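Local atomic coordinates of metallo-beta-lactamase family protein (Thermus thermophilus, PDB entry 2ZO4), a protein that binds two zinc ions in a metallo-beta-lactamase fold and is probably a hydrolase whose substrate is not established. Residues T69-G77 and E95-W103. Residues are numbered along the deposited sequence; the frame is centred on the assembly and turned at random.
Sequences THHHPDHYG and EFARGHRFW. With ZN (zinc ion), chain B; ZN (zinc ion), chain C.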
# COMPACT_ATOMS: atom_id res chain seq x y z
N THR A 69 -4.82 -1.77 -5.93
CA THR A 69 -3.95 -2.60 -5.10
C THR A 69 -4.26 -2.39 -3.62
O THR A 69 -4.30 -3.36 -2.86
CB THR A 69 -2.45 -2.34 -5.39
OG1 THR A 69 -2.14 -0.97 -5.12
CG2 THR A 69 -2.11 -2.69 -6.84
N HIS A 70 -4.49 -1.14 -3.23
CA HIS A 70 -4.83 -0.79 -1.85
C HIS A 70 -5.41 0.63 -1.71
O HIS A 70 -5.53 1.37 -2.69
CB HIS A 70 -3.63 -1.00 -0.91
CG HIS A 70 -2.41 -0.20 -1.26
ND1 HIS A 70 -1.81 -0.25 -2.50
CD2 HIS A 70 -1.66 0.64 -0.51
CE1 HIS A 70 -0.75 0.54 -2.51
NE2 HIS A 70 -0.63 1.09 -1.31
N HIS A 71 -5.75 0.99 -0.47
CA HIS A 71 -6.50 2.20 -0.14
C HIS A 71 -5.66 3.46 0.06
O HIS A 71 -6.22 4.54 0.29
CB HIS A 71 -7.29 1.98 1.15
CG HIS A 71 -6.44 2.00 2.38
ND1 HIS A 71 -5.72 0.91 2.81
CD2 HIS A 71 -6.18 2.99 3.27
CE1 HIS A 71 -5.05 1.22 3.91
NE2 HIS A 71 -5.32 2.48 4.21
N HIS A 72 -4.33 3.35 0.02
CA HIS A 72 -3.48 4.51 0.25
C HIS A 72 -3.77 5.58 -0.81
O HIS A 72 -4.07 5.24 -1.96
CB HIS A 72 -1.99 4.14 0.31
CG HIS A 72 -1.63 3.30 1.50
ND1 HIS A 72 -0.42 2.63 1.59
CD2 HIS A 72 -2.31 3.00 2.63
CE1 HIS A 72 -0.38 1.97 2.74
NE2 HIS A 72 -1.51 2.18 3.39
N PRO A 73 -3.69 6.87 -0.42
CA PRO A 73 -4.17 7.96 -1.28
C PRO A 73 -3.53 8.01 -2.67
O PRO A 73 -4.21 8.34 -3.64
CB PRO A 73 -3.81 9.23 -0.47
CG PRO A 73 -2.77 8.79 0.51
CD PRO A 73 -3.11 7.37 0.84
N ASP A 74 -2.25 7.68 -2.76
CA ASP A 74 -1.51 7.66 -4.03
C ASP A 74 -1.96 6.59 -5.03
O ASP A 74 -1.56 6.61 -6.19
CB ASP A 74 0.00 7.59 -3.78
CG ASP A 74 0.41 6.43 -2.87
OD1 ASP A 74 -0.31 6.14 -1.89
OD2 ASP A 74 1.47 5.82 -3.14
N HIS A 75 -2.80 5.65 -4.58
CA HIS A 75 -3.30 4.57 -5.43
C HIS A 75 -4.82 4.65 -5.59
O HIS A 75 -5.38 4.28 -6.62
CB HIS A 75 -2.90 3.21 -4.85
CG HIS A 75 -1.42 3.02 -4.71
ND1 HIS A 75 -0.67 2.29 -5.60
CD2 HIS A 75 -0.55 3.48 -3.78
CE1 HIS A 75 0.60 2.31 -5.23
NE2 HIS A 75 0.70 3.02 -4.13
N TYR A 76 -5.47 5.17 -4.56
CA TYR A 76 -6.92 5.09 -4.37
C TYR A 76 -7.61 6.44 -4.61
O TYR A 76 -8.83 6.50 -4.79
CB TYR A 76 -7.14 4.58 -2.95
CG TYR A 76 -8.52 4.62 -2.32
CD1 TYR A 76 -9.26 3.46 -2.15
CD2 TYR A 76 -9.03 5.80 -1.78
CE1 TYR A 76 -10.50 3.48 -1.52
CE2 TYR A 76 -10.27 5.84 -1.16
CZ TYR A 76 -11.00 4.67 -1.03
OH TYR A 76 -12.22 4.72 -0.40
N GLY A 77 -6.82 7.52 -4.63
CA GLY A 77 -7.33 8.89 -4.62
C GLY A 77 -8.30 9.31 -5.72
O GLY A 77 -9.24 10.05 -5.47
N GLU A 95 -10.07 -4.49 2.70
CA GLU A 95 -9.97 -3.03 2.81
C GLU A 95 -11.28 -2.40 3.26
O GLU A 95 -11.27 -1.33 3.87
CB GLU A 95 -9.56 -2.39 1.47
CG GLU A 95 -8.17 -2.74 0.95
CD GLU A 95 -7.04 -2.09 1.74
OE1 GLU A 95 -6.85 -2.46 2.92
OE2 GLU A 95 -6.32 -1.24 1.18
N PHE A 96 -12.39 -3.06 2.96
CA PHE A 96 -13.73 -2.47 3.07
C PHE A 96 -14.09 -1.93 4.45
O PHE A 96 -14.57 -0.81 4.56
CB PHE A 96 -14.81 -3.44 2.57
CG PHE A 96 -14.99 -3.44 1.07
CD1 PHE A 96 -13.93 -3.74 0.22
CD2 PHE A 96 -16.24 -3.16 0.51
CE1 PHE A 96 -14.09 -3.74 -1.17
CE2 PHE A 96 -16.41 -3.16 -0.88
CZ PHE A 96 -15.34 -3.45 -1.71
N ALA A 97 -13.86 -2.73 5.49
CA ALA A 97 -14.16 -2.32 6.86
C ALA A 97 -12.99 -1.59 7.51
O ALA A 97 -13.07 -1.19 8.67
CB ALA A 97 -14.59 -3.51 7.70
N ARG A 98 -11.91 -1.40 6.76
CA ARG A 98 -10.70 -0.80 7.33
C ARG A 98 -10.29 0.49 6.62
O ARG A 98 -10.89 1.54 6.86
CB ARG A 98 -9.57 -1.84 7.38
CG ARG A 98 -9.93 -3.08 8.21
CD ARG A 98 -8.82 -4.11 8.22
NE ARG A 98 -9.17 -5.31 8.98
CZ ARG A 98 -9.09 -5.43 10.30
NH1 ARG A 98 -8.68 -4.42 11.06
NH2 ARG A 98 -9.43 -6.58 10.88
N GLY A 99 -9.28 0.42 5.75
CA GLY A 99 -8.80 1.58 5.01
C GLY A 99 -9.86 2.29 4.18
O GLY A 99 -9.88 3.52 4.12
N HIS A 100 -10.73 1.51 3.53
CA HIS A 100 -11.85 2.08 2.77
C HIS A 100 -12.82 2.84 3.67
O HIS A 100 -13.20 3.97 3.35
CB HIS A 100 -12.58 0.99 1.97
CG HIS A 100 -13.78 1.49 1.22
ND1 HIS A 100 -13.70 2.49 0.28
CD2 HIS A 100 -15.08 1.11 1.26
CE1 HIS A 100 -14.91 2.71 -0.22
NE2 HIS A 100 -15.76 1.89 0.36
N ARG A 101 -13.20 2.24 4.80
CA ARG A 101 -14.04 2.90 5.80
C ARG A 101 -13.40 4.19 6.33
O ARG A 101 -14.09 5.19 6.54
CB ARG A 101 -14.36 1.96 6.96
CG ARG A 101 -15.43 2.50 7.90
CD ARG A 101 -15.78 1.54 9.02
NE ARG A 101 -16.88 2.08 9.82
CZ ARG A 101 -17.12 1.79 11.09
NH1 ARG A 101 -16.34 0.95 11.75
NH2 ARG A 101 -18.16 2.34 11.72
N PHE A 102 -12.09 4.15 6.53
CA PHE A 102 -11.33 5.32 6.97
C PHE A 102 -11.59 6.55 6.08
O PHE A 102 -11.77 7.66 6.59
CB PHE A 102 -9.83 4.99 7.03
CG PHE A 102 -8.96 6.15 7.42
CD1 PHE A 102 -8.73 6.44 8.76
CD2 PHE A 102 -8.36 6.95 6.44
CE1 PHE A 102 -7.92 7.51 9.12
CE2 PHE A 102 -7.55 8.02 6.80
CZ PHE A 102 -7.33 8.30 8.14
N TRP A 103 -11.64 6.33 4.77
CA TRP A 103 -11.90 7.41 3.82
C TRP A 103 -13.38 7.78 3.74
O TRP A 103 -13.73 8.96 3.69
CB TRP A 103 -11.37 7.07 2.42
CG TRP A 103 -9.87 6.88 2.34
CD1 TRP A 103 -9.21 5.76 1.94
CD2 TRP A 103 -8.86 7.85 2.69
NE1 TRP A 103 -7.85 5.96 2.00
CE2 TRP A 103 -7.61 7.23 2.46
CE3 TRP A 103 -8.90 9.16 3.16
CZ2 TRP A 103 -6.40 7.89 2.70
CZ3 TRP A 103 -7.69 9.82 3.40
CH2 TRP A 103 -6.46 9.18 3.17
ZN ZN B . 0.91 2.20 -0.14
ZN ZN C . 2.18 3.64 -2.84
O HOH W 1 1.43 3.93 -1.03
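His-71 and Gly-99 bring the two backbones together, their CA atoms 5.7 Å apart where the start of helix 99-104 meets the loop leading into helix 73-76. Gly-99 CA lies over the centre of the His-71 imidazole, 3.5 Å from the centroid and 13° off the ring normal, a geometry that meets the criterion for a CH-pi contact; His-72 CD2 lies over the opposite face, nearer the rim. At the edge of the same ring, ND1 gives its hydrogen to Glu-95 OE2 at 2.8 Å. The oxygen is in the imidazole plane, yet the donor stands above the carboxylate plane. His-71 N also donates to Glu-95 OE2, nearly along the C-O axis; with CG of His-71 between its own N and carbonyl carbon (chi1 75°), ND1 sits on the same side as the amide, and one oxygen takes both. The carboxylate has its strongest polar partner outside the two segments, Gly-174.

The sequence HHHPDH is the HxHxDH signature of the metallo-beta-lactamase superfamily: His-70 and His-72 bind one zinc, Asp-74 and His-75 the other, with Asp-190 and a water joining both. His-71, at a variable position of the motif, faces Glu-95 and Gly-99 instead of the zinc ions.

Trp-103 NE1 donates to His-71 O (2.8 Å), tilted out of the carbonyl plane. Its pyrrole ring and the Tyr-76 ring are near parallel (28°) but slid apart, with Tyr-76 CE2 3.3 Å from Trp-103 CD1; Pro-73 CD meets Trp-103 CZ2 at 3.8 Å. Tyr-76 OH and His-100 ND1 share a 2.8 Å hydrogen bond, each near the other's ring plane.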